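Local coordinates for putative uncharacterized protein PH0242 (Pyrococcus horikoshii, PDB 3VU1) that forms the C-terminal globular domain of an archaeal oligosaccharyltransferase of the AglB type, at residues 279-284 against 337-342; 25-30 against 349-354; 15-20 against 34-39. One frame throughout, in Å; residues are numbered along the deposited sequence.

Interaction 1 (279-284 against 337-342)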
loop_
_atom_site.group_PDB
_atom_site.type_symbol
_atom_site.label_atom_id
_atom_site.label_comp_id
_atom_site.label_asym_id
_atom_site.label_seq_id
_atom_site.Cartn_x
_atom_site.Cartn_y
_atom_site.Cartn_z
ATOM N N LEU A 279 -8.244 25.462 8.611
ATOM C CA LEU A 279 -8.475 24.085 8.197
ATOM C C LEU A 279 -7.949 23.129 9.245
ATOM O O LEU A 279 -6.914 23.390 9.891
ATOM C CB LEU A 279 -7.779 23.822 6.860
ATOM C CG LEU A 279 -8.119 24.721 5.673
ATOM C CD1 LEU A 279 -7.185 24.403 4.519
ATOM C CD2 LEU A 279 -9.576 24.544 5.255
ATOM N N ARG A 280 -8.677 22.035 9.429
ATOM C CA ARG A 280 -8.211 20.932 10.219
ATOM C C ARG A 280 -7.904 19.797 9.253
ATOM O O ARG A 280 -8.825 19.288 8.592
ATOM C CB ARG A 280 -9.255 20.500 11.250
ATOM C CG ARG A 280 -8.657 19.603 12.338
ATOM C CD ARG A 280 -9.722 18.879 13.134
ATOM N NE ARG A 280 -10.140 19.653 14.296
ATOM C CZ ARG A 280 -11.390 19.705 14.757
ATOM N NH1 ARG A 280 -12.395 19.057 14.169
ATOM N NH2 ARG A 280 -11.639 20.431 15.816
ATOM N N LEU A 281 -6.619 19.435 9.147
ATOM C CA LEU A 281 -6.158 18.335 8.286
ATOM C C LEU A 281 -5.975 17.004 9.039
ATOM O O LEU A 281 -5.197 16.895 10.007
ATOM C CB LEU A 281 -4.874 18.762 7.591
ATOM C CG LEU A 281 -4.942 20.230 7.134
ATOM C CD1 LEU A 281 -3.612 20.678 6.560
ATOM C CD2 LEU A 281 -6.049 20.482 6.116
ATOM N N TYR A 282 -6.716 15.994 8.616
ATOM C CA TYR A 282 -6.627 14.669 9.232
ATOM C C TYR A 282 -5.631 13.844 8.433
ATOM O O TYR A 282 -5.856 13.530 7.267
ATOM C CB TYR A 282 -7.979 13.981 9.242
ATOM C CG TYR A 282 -8.974 14.583 10.193
ATOM C CD1 TYR A 282 -9.602 15.805 9.895
ATOM C CD2 TYR A 282 -9.317 13.930 11.389
ATOM C CE1 TYR A 282 -10.528 16.361 10.762
ATOM C CE2 TYR A 282 -10.250 14.479 12.265
ATOM C CZ TYR A 282 -10.847 15.691 11.945
ATOM O OH TYR A 282 -11.773 16.249 12.786
ATOM N N ILE A 283 -4.522 13.508 9.071
ATOM C CA ILE A 283 -3.376 12.947 8.377
ATOM C C ILE A 283 -3.272 11.440 8.569
ATOM O O ILE A 283 -3.411 10.919 9.684
ATOM C CB ILE A 283 -2.093 13.663 8.817
ATOM C CG1 ILE A 283 -2.114 15.070 8.201
ATOM C CG2 ILE A 283 -0.860 12.856 8.428
ATOM C CD1 ILE A 283 -0.933 15.966 8.525
ATOM N N SER A 284 -3.057 10.739 7.468
ATOM C CA SER A 284 -2.715 9.329 7.528
ATOM C C SER A 284 -1.267 9.118 7.090
ATOM O O SER A 284 -0.916 9.428 5.958
ATOM C CB SER A 284 -3.674 8.533 6.663
ATOM O OG SER A 284 -3.208 7.218 6.533
ATOM N N TYR A 337 -5.878 23.001 -5.476
ATOM C CA TYR A 337 -4.824 23.098 -4.444
ATOM C C TYR A 337 -4.215 21.735 -4.099
ATOM O O TYR A 337 -4.924 20.734 -3.894
ATOM C CB TYR A 337 -5.301 23.837 -3.176
ATOM C CG TYR A 337 -6.039 25.122 -3.474
ATOM C CD1 TYR A 337 -7.430 25.164 -3.437
ATOM C CD2 TYR A 337 -5.356 26.286 -3.810
ATOM C CE1 TYR A 337 -8.127 26.323 -3.713
ATOM C CE2 TYR A 337 -6.042 27.457 -4.091
ATOM C CZ TYR A 337 -7.434 27.465 -4.043
ATOM O OH TYR A 337 -8.147 28.611 -4.323
ATOM N N ARG A 338 -2.891 21.706 -4.065
ATOM C CA ARG A 338 -2.187 20.492 -3.703
ATOM C C ARG A 338 -1.466 20.682 -2.370
ATOM O O ARG A 338 -0.594 21.540 -2.227
ATOM C CB ARG A 338 -1.210 20.077 -4.818
ATOM C CG ARG A 338 -0.633 18.679 -4.670
ATOM C CD ARG A 338 0.438 18.442 -5.706
ATOM N NE ARG A 338 -0.160 18.082 -6.974
ATOM C CZ ARG A 338 0.432 18.216 -8.152
ATOM N NH1 ARG A 338 1.663 18.725 -8.227
ATOM N NH2 ARG A 338 -0.220 17.854 -9.254
ATOM N N PHE A 339 -1.850 19.867 -1.401
ATOM C CA PHE A 339 -1.175 19.821 -0.119
ATOM C C PHE A 339 0.091 18.946 -0.185
ATOM O O PHE A 339 0.043 17.788 -0.603
ATOM C CB PHE A 339 -2.164 19.352 0.951
ATOM C CG PHE A 339 -3.282 20.336 1.195
ATOM C CD1 PHE A 339 -4.254 20.575 0.219
ATOM C CD2 PHE A 339 -3.351 21.050 2.384
ATOM C CE1 PHE A 339 -5.278 21.484 0.429
ATOM C CE2 PHE A 339 -4.373 21.971 2.595
ATOM C CZ PHE A 339 -5.335 22.184 1.620
ATOM N N ILE A 340 1.220 19.538 0.186
ATOM C CA ILE A 340 2.520 18.866 0.183
ATOM C C ILE A 340 3.126 18.691 1.578
ATOM O O ILE A 340 3.163 19.629 2.373
ATOM C CB ILE A 340 3.531 19.602 -0.738
ATOM C CG1 ILE A 340 3.520 19.003 -2.145
ATOM C CG2 ILE A 340 4.950 19.402 -0.255
ATOM C CD1 ILE A 340 2.204 19.146 -2.840
ATOM N N LEU A 341 3.596 17.487 1.869
ATOM C CA LEU A 341 4.456 17.294 3.017
ATOM C C LEU A 341 5.874 17.165 2.484
ATOM O O LEU A 341 6.142 16.336 1.620
ATOM C CB LEU A 341 4.043 16.054 3.814
ATOM C CG LEU A 341 4.800 15.854 5.147
ATOM C CD1 LEU A 341 3.880 15.291 6.207
ATOM C CD2 LEU A 341 6.065 14.984 5.039
ATOM N N ALA A 342 6.784 18.008 2.951
ATOM C CA ALA A 342 8.197 17.828 2.588
ATOM C C ALA A 342 9.001 17.379 3.818
ATOM O O ALA A 342 8.854 17.939 4.913
ATOM C CB ALA A 342 8.793 19.053 1.929
#
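Phe-339 meets Leu-281 and Leu-279 across a buried apolar interface, a worked example of how two facing β-sheets pack through alternate residues of their strands. The aromatic ring gives up the most surface, 53 Å², against 27 Å² for Leu-281 and 21 Å² for Leu-279. Both leucines turn the same face of their strand toward the ring, but they touch it differently. Leu-279 comes in at the ring edge, near its plane, with CD1 4.1 Å from Phe-339 CZ. Leu-281 reaches the ring with CD2, 4.2 Å from Phe-339 CE2, obliquely to the ring, and the two side chains run at about a right angle. The far end of the ring, CE2 and CZ, is thus the part shared between two methyl groups. The Phe-339 side chain leaves its strand toward the leucines, and with CG anti to the carbonyl carbon (chi1 -66°) it presents that far end to their methyls. The gap between the strands is wide, with 9.9 Å between the CA atoms of Leu-281 and Phe-339, so side chains alone bridge it and no hydrogen bond crosses. Arg-280 and Tyr-282 project from the other face of their strand, where both engage Glu-259. Strand 275-285 lies between strands 253-262 and 325-331, whose Ile-255, Ile-258 and Val-327 pack on Leu-281; strand 336-356 belongs to the other sheet, in which Ile-484 of strand 464-487 flanks Phe-339.

Interaction 2 (25-30 against 349-354)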
loop_
_atom_site.group_PDB
_atom_site.type_symbol
_atom_site.label_atom_id
_atom_site.label_comp_id
_atom_site.label_asym_id
_atom_site.label_seq_id
_atom_site.Cartn_x
_atom_site.Cartn_y
_atom_site.Cartn_z
ATOM N N SER A 25 6.173 8.843 -14.886
ATOM C CA SER A 25 7.601 9.031 -15.117
ATOM C C SER A 25 8.302 7.721 -15.466
ATOM O O SER A 25 7.906 6.648 -14.999
ATOM C CB SER A 25 8.245 9.596 -13.858
ATOM O OG SER A 25 9.632 9.301 -13.840
ATOM N N LYS A 26 9.364 7.823 -16.259
ATOM C CA LYS A 26 10.137 6.655 -16.659
ATOM C C LYS A 26 10.968 6.132 -15.485
ATOM O O LYS A 26 11.625 5.097 -15.608
ATOM C CB LYS A 26 11.036 6.973 -17.870
ATOM C CG LYS A 26 12.179 7.942 -17.573
ATOM C CD LYS A 26 13.075 8.183 -18.779
ATOM C CE LYS A 26 13.638 9.601 -18.781
ATOM N NZ LYS A 26 14.739 9.739 -19.768
ATOM N N TYR A 27 10.931 6.852 -14.361
ATOM C CA TYR A 27 11.652 6.472 -13.137
ATOM C C TYR A 27 10.715 6.002 -12.016
ATOM O O TYR A 27 11.162 5.713 -10.895
ATOM C CB TYR A 27 12.548 7.618 -12.655
ATOM C CG TYR A 27 13.573 8.033 -13.685
ATOM C CD1 TYR A 27 13.805 9.378 -13.965
ATOM C CD2 TYR A 27 14.296 7.071 -14.416
ATOM C CE1 TYR A 27 14.731 9.761 -14.925
ATOM C CE2 TYR A 27 15.224 7.447 -15.379
ATOM C CZ TYR A 27 15.435 8.795 -15.627
ATOM O OH TYR A 27 16.351 9.181 -16.585
ATOM N N ALA A 28 9.419 5.931 -12.328
ATOM C CA ALA A 28 8.408 5.483 -11.381
ATOM C C ALA A 28 8.512 3.978 -11.119
ATOM O O ALA A 28 8.877 3.202 -11.996
ATOM C CB ALA A 28 7.035 5.820 -11.913
ATOM N N THR A 29 8.159 3.589 -9.898
ATOM C CA THR A 29 8.201 2.210 -9.418
ATOM C C THR A 29 6.787 1.634 -9.256
ATOM O O THR A 29 5.977 2.152 -8.493
ATOM C CB THR A 29 8.905 2.180 -8.050
ATOM O OG1 THR A 29 10.251 2.618 -8.206
ATOM C CG2 THR A 29 8.924 0.787 -7.463
ATOM N N ALA A 30 6.493 0.561 -9.973
ATOM C CA ALA A 30 5.240 -0.159 -9.777
ATOM C C ALA A 30 5.538 -1.534 -9.192
ATOM O O ALA A 30 6.597 -2.108 -9.470
ATOM C CB ALA A 30 4.499 -0.288 -11.093
ATOM N N VAL A 349 16.372 6.007 -9.142
ATOM C CA VAL A 349 16.325 4.627 -9.611
ATOM C C VAL A 349 17.660 4.323 -10.312
ATOM O O VAL A 349 18.154 5.150 -11.097
ATOM C CB VAL A 349 15.137 4.460 -10.594
ATOM C CG1 VAL A 349 15.006 3.043 -11.102
ATOM C CG2 VAL A 349 13.857 4.813 -9.885
ATOM N N LEU A 350 18.254 3.162 -10.032
ATOM C CA LEU A 350 19.484 2.745 -10.763
ATOM C C LEU A 350 19.212 2.549 -12.243
ATOM O O LEU A 350 18.278 1.828 -12.606
ATOM C CB LEU A 350 20.093 1.472 -10.171
ATOM C CG LEU A 350 20.440 1.682 -8.703
ATOM C CD1 LEU A 350 20.898 0.370 -8.095
ATOM C CD2 LEU A 350 21.464 2.799 -8.505
ATOM N N THR A 351 20.000 3.206 -13.094
ATOM C CA THR A 351 19.745 3.115 -14.545
ATOM C C THR A 351 20.753 2.265 -15.322
ATOM O O THR A 351 20.532 1.954 -16.500
ATOM C CB THR A 351 19.621 4.490 -15.218
ATOM O OG1 THR A 351 20.627 5.368 -14.694
ATOM C CG2 THR A 351 18.229 5.062 -14.979
ATOM N N GLY A 352 21.853 1.912 -14.666
ATOM C CA GLY A 352 22.796 0.960 -15.211
ATOM C C GLY A 352 23.336 0.090 -14.101
ATOM O O GLY A 352 22.981 0.280 -12.935
ATOM N N PRO A 353 24.232 -0.850 -14.446
ATOM C CA PRO A 353 24.770 -1.778 -13.448
ATOM C C PRO A 353 25.649 -1.064 -12.418
ATOM O O PRO A 353 26.178 -0.007 -12.684
ATOM C CB PRO A 353 25.596 -2.748 -14.296
ATOM C CG PRO A 353 26.054 -1.919 -15.455
ATOM C CD PRO A 353 24.947 -0.941 -15.735
ATOM N N VAL A 354 25.798 -1.657 -11.253
ATOM C CA VAL A 354 26.570 -1.065 -10.182
ATOM C C VAL A 354 27.947 -1.742 -10.107
ATOM O O VAL A 354 28.037 -2.982 -10.087
ATOM C CB VAL A 354 25.831 -1.253 -8.835
ATOM C CG1 VAL A 354 26.562 -0.559 -7.706
ATOM C CG2 VAL A 354 24.408 -0.731 -8.924
#
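Tyr-27 touches Val-349 and Thr-351 with two parts of its side chain, CB meeting the valine and ring atom CE2 the threonine. At the base, Tyr-27 CB lies 4.2 Å from Val-349 CG2. This methyl stands anti to the valine's carbonyl carbon while CG1 is anti to the backbone N (chi1 -179°), an orientation that presents CG2 to the tyrosine and also places it beside the backbone carbonyl of Tyr-27. Farther out, Tyr-27 CE2 comes within 3.9 Å of Thr-351 CG2, and the two side chains pass each other at a slant. The threonine divides its roles: with OG1 straddled by the backbone N and carbonyl carbon (chi1 42°), its methyl is left to meet the ring, and the hydroxyl makes a weak hydrogen bond to the carbonyl of Lys-378. The ring is lined from within its own segment as well, for Lys-26 CG sits 3.7 Å above the plane of the Tyr-27 ring, over its centre. Glu-435 of strand 434-443 touches both Tyr-27 and Thr-351.

What presents the tyrosine is a compact bend. Ser-25 OG accepts a nearly straight hydrogen bond from Tyr-27 N, 2.8 Å long with an N-H...O angle of 163°, and is itself hydrogen-bonded to Asp-382. A second bond, from Ala-28 N to Ser-25 O, closes the backbone at 3.2 Å. The arrangement is that of an ST turn superposed on a type I β-turn, here in the connection from helix 13-23 to strand 30-32 and packed against strand 336-356.

Interaction 3 (15-20 against 34-39)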
loop_
_atom_site.group_PDB
_atom_site.type_symbol
_atom_site.label_atom_id
_atom_site.label_comp_id
_atom_site.label_asym_id
_atom_site.label_seq_id
_atom_site.Cartn_x
_atom_site.Cartn_y
_atom_site.Cartn_z
ATOM N N GLN A 15 -3.974 -3.169 -20.713
ATOM C CA GLN A 15 -4.390 -1.783 -20.616
ATOM C C GLN A 15 -3.661 -1.023 -19.512
ATOM O O GLN A 15 -3.328 0.161 -19.658
ATOM C CB GLN A 15 -5.892 -1.684 -20.390
ATOM C CG GLN A 15 -6.719 -2.090 -21.585
ATOM C CD GLN A 15 -6.754 -3.603 -21.796
ATOM O OE1 GLN A 15 -6.584 -4.401 -20.861
ATOM N NE2 GLN A 15 -6.969 -3.998 -23.027
ATOM N N ALA A 16 -3.428 -1.703 -18.396
ATOM C CA ALA A 16 -2.784 -1.083 -17.239
ATOM C C ALA A 16 -1.348 -0.745 -17.530
ATOM O O ALA A 16 -0.904 0.351 -17.214
ATOM C CB ALA A 16 -2.901 -1.966 -16.004
ATOM N N LEU A 17 -0.609 -1.664 -18.136
ATOM C CA LEU A 17 0.790 -1.364 -18.455
ATOM C C LEU A 17 0.891 -0.251 -19.464
ATOM O O LEU A 17 1.796 0.582 -19.361
ATOM C CB LEU A 17 1.547 -2.585 -18.959
ATOM C CG LEU A 17 1.774 -3.698 -17.949
ATOM C CD1 LEU A 17 2.964 -4.512 -18.436
ATOM C CD2 LEU A 17 2.018 -3.157 -16.547
ATOM N N LYS A 18 -0.023 -0.252 -20.439
ATOM C CA LYS A 18 -0.071 0.789 -21.453
ATOM C C LYS A 18 -0.267 2.132 -20.752
ATOM O O LYS A 18 0.448 3.097 -21.033
ATOM C CB LYS A 18 -1.186 0.525 -22.469
ATOM C CG LYS A 18 -1.362 1.595 -23.543
ATOM C CD LYS A 18 -2.800 1.508 -24.045
ATOM C CE LYS A 18 -3.320 2.791 -24.697
ATOM N NZ LYS A 18 -2.611 3.114 -25.969
ATOM N N TRP A 19 -1.213 2.164 -19.818
ATOM C CA TRP A 19 -1.482 3.338 -19.011
ATOM C C TRP A 19 -0.256 3.780 -18.281
ATOM O O TRP A 19 0.118 4.948 -18.378
ATOM C CB TRP A 19 -2.640 3.095 -18.033
ATOM C CG TRP A 19 -3.045 4.385 -17.380
ATOM C CD1 TRP A 19 -3.906 5.346 -17.890
ATOM C CD2 TRP A 19 -2.552 4.944 -16.117
ATOM N NE1 TRP A 19 -3.989 6.419 -17.050
ATOM C CE2 TRP A 19 -3.204 6.253 -15.969
ATOM C CE3 TRP A 19 -1.668 4.523 -15.145
ATOM C CZ2 TRP A 19 -2.977 7.084 -14.866
ATOM C CZ3 TRP A 19 -1.441 5.367 -14.033
ATOM C CH2 TRP A 19 -2.089 6.617 -13.899
ATOM N N LEU A 20 0.392 2.859 -17.555
ATOM C CA LEU A 20 1.600 3.202 -16.817
ATOM C C LEU A 20 2.669 3.806 -17.712
ATOM O O LEU A 20 3.213 4.850 -17.371
ATOM C CB LEU A 20 2.162 2.020 -16.036
ATOM C CG LEU A 20 1.450 1.657 -14.729
ATOM C CD1 LEU A 20 1.932 0.309 -14.237
ATOM C CD2 LEU A 20 1.642 2.682 -13.634
ATOM N N TRP A 34 1.511 -10.604 -8.616
ATOM C CA TRP A 34 1.851 -11.416 -9.776
ATOM C C TRP A 34 2.923 -10.766 -10.586
ATOM O O TRP A 34 3.035 -9.548 -10.594
ATOM C CB TRP A 34 0.614 -11.608 -10.634
ATOM C CG TRP A 34 0.666 -12.714 -11.654
ATOM C CD1 TRP A 34 1.358 -13.931 -11.585
ATOM C CD2 TRP A 34 -0.075 -12.772 -12.924
ATOM N NE1 TRP A 34 1.111 -14.692 -12.706
ATOM C CE2 TRP A 34 0.265 -14.063 -13.542
ATOM C CE3 TRP A 34 -0.963 -11.918 -13.585
ATOM C CZ2 TRP A 34 -0.267 -14.457 -14.767
ATOM C CZ3 TRP A 34 -1.478 -12.322 -14.829
ATOM C CH2 TRP A 34 -1.135 -13.568 -15.402
ATOM N N ASP A 35 3.700 -11.591 -11.286
ATOM C CA ASP A 35 4.832 -11.142 -12.070
ATOM C C ASP A 35 4.539 -10.797 -13.543
ATOM O O ASP A 35 5.451 -10.767 -14.378
ATOM C CB ASP A 35 6.020 -12.087 -11.909
ATOM C CG ASP A 35 5.814 -13.459 -12.546
ATOM O OD1 ASP A 35 6.861 -14.101 -12.767
ATOM O OD2 ASP A 35 4.671 -13.920 -12.802
ATOM N N TYR A 36 3.283 -10.467 -13.843
ATOM C CA TYR A 36 2.948 -9.954 -15.173
ATOM C C TYR A 36 3.915 -8.870 -15.626
ATOM O O TYR A 36 4.087 -7.874 -14.962
ATOM C CB TYR A 36 1.529 -9.417 -15.226
ATOM C CG TYR A 36 1.061 -9.173 -16.628
ATOM C CD1 TYR A 36 0.210 -10.080 -17.281
ATOM C CD2 TYR A 36 1.466 -8.027 -17.321
ATOM C CE1 TYR A 36 -0.211 -9.849 -18.585
ATOM C CE2 TYR A 36 1.045 -7.785 -18.618
ATOM C CZ TYR A 36 0.215 -8.697 -19.244
ATOM O OH TYR A 36 -0.181 -8.420 -20.536
ATOM N N GLY A 37 4.551 -9.068 -16.762
ATOM C CA GLY A 37 5.437 -8.073 -17.296
ATOM C C GLY A 37 6.886 -8.432 -17.114
ATOM O O GLY A 37 7.751 -7.615 -17.401
ATOM N N TYR A 38 7.172 -9.657 -16.685
ATOM C CA TYR A 38 8.558 -10.051 -16.386
ATOM C C TYR A 38 9.468 -10.046 -17.597
ATOM O O TYR A 38 10.681 -10.093 -17.459
ATOM C CB TYR A 38 8.599 -11.434 -15.749
ATOM C CG TYR A 38 8.001 -12.551 -16.623
ATOM C CD1 TYR A 38 6.676 -12.967 -16.454
ATOM C CD2 TYR A 38 8.767 -13.200 -17.601
ATOM C CE1 TYR A 38 6.148 -13.988 -17.234
ATOM C CE2 TYR A 38 8.234 -14.207 -18.381
ATOM C CZ TYR A 38 6.943 -14.596 -18.188
ATOM O OH TYR A 38 6.428 -15.587 -18.947
ATOM N N TRP A 39 8.881 -10.005 -18.784
ATOM C CA TRP A 39 9.629 -10.129 -20.027
ATOM C C TRP A 39 9.938 -8.798 -20.602
ATOM O O TRP A 39 10.684 -8.719 -21.580
ATOM C CB TRP A 39 8.811 -10.902 -21.057
ATOM C CG TRP A 39 7.466 -10.284 -21.299
ATOM C CD1 TRP A 39 7.165 -9.270 -22.182
ATOM C CD2 TRP A 39 6.193 -10.601 -20.625
ATOM N NE1 TRP A 39 5.826 -8.947 -22.113
ATOM C CE2 TRP A 39 5.192 -9.705 -21.196
ATOM C CE3 TRP A 39 5.798 -11.512 -19.658
ATOM C CZ2 TRP A 39 3.868 -9.733 -20.802
ATOM C CZ3 TRP A 39 4.448 -11.539 -19.268
ATOM C CH2 TRP A 39 3.517 -10.666 -19.823
#
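Leu-17 rests against Tyr-36 and Gly-37, the last two residues of the WWDYG sequence that is the hallmark of oligosaccharyltransferases, so helix 13-23 packs directly on the signature loop. One methyl does the work: Leu-17 CD1 lies 3.8 Å from Tyr-36 CE2, in the plane of the ring and at its edge. The same methyl stands 4.5 Å from Gly-37 CA, filling the angle between the tyrosine and the backbone. Everything here is apolar, and no hydrogen bond joins the helix segment to the loop segment. Tyr-36 reaches the helix because its CG is anti to the backbone N (chi1 -167°), which carries the ring toward the leucine.

The next shell fixes the shape of the loop. Residues Asp-35 to Tyr-38 form a type II β-turn, closed by a weak hydrogen bond of 3.1 Å from Tyr-38 N to Asp-35 O. Gly-37 takes the third position with a positive phi of 105°, as this turn requires. On the helix side, Leu-17 also touches Ile-40, while Ala-16 and Leu-20 pack on strand 245-250. Trp-13, at the start of the same helix, stacks on the Tyr-36 ring and meets Trp-34 edge-to-face, so the helix holds the motif through aromatic as well as aliphatic groups. Several loop residues also touch a neighbouring molecule in the crystal, which may influence their side-chain positions. Trp-39 folds back over the turn, its CH2 atom 3.8 Å above the plane of the Tyr-36 ring and over the ring centre.

In the fold
The three contacts show apolar packing adapted to different places in the fold. Interaction 1 is wholly buried and joins two sheets through aliphatic and aromatic side chains. Interaction 2 is also largely buried but sets a turn against a strand, with polar groups nearby that hold the turn in shape; interaction 3 is only partly buried and lies on the signature loop. Interactions 1 and 2 both use strand 336-356, at stretches whose contact centres are about 28 Å apart. Interactions 2 and 3 share the neighbourhood of helix 13-23 and touch where Ala-30 CB packs 4.1 Å from Leu-20 CD1. In each, the meeting groups are mainly apolar; polar bonding lies within or behind the segments.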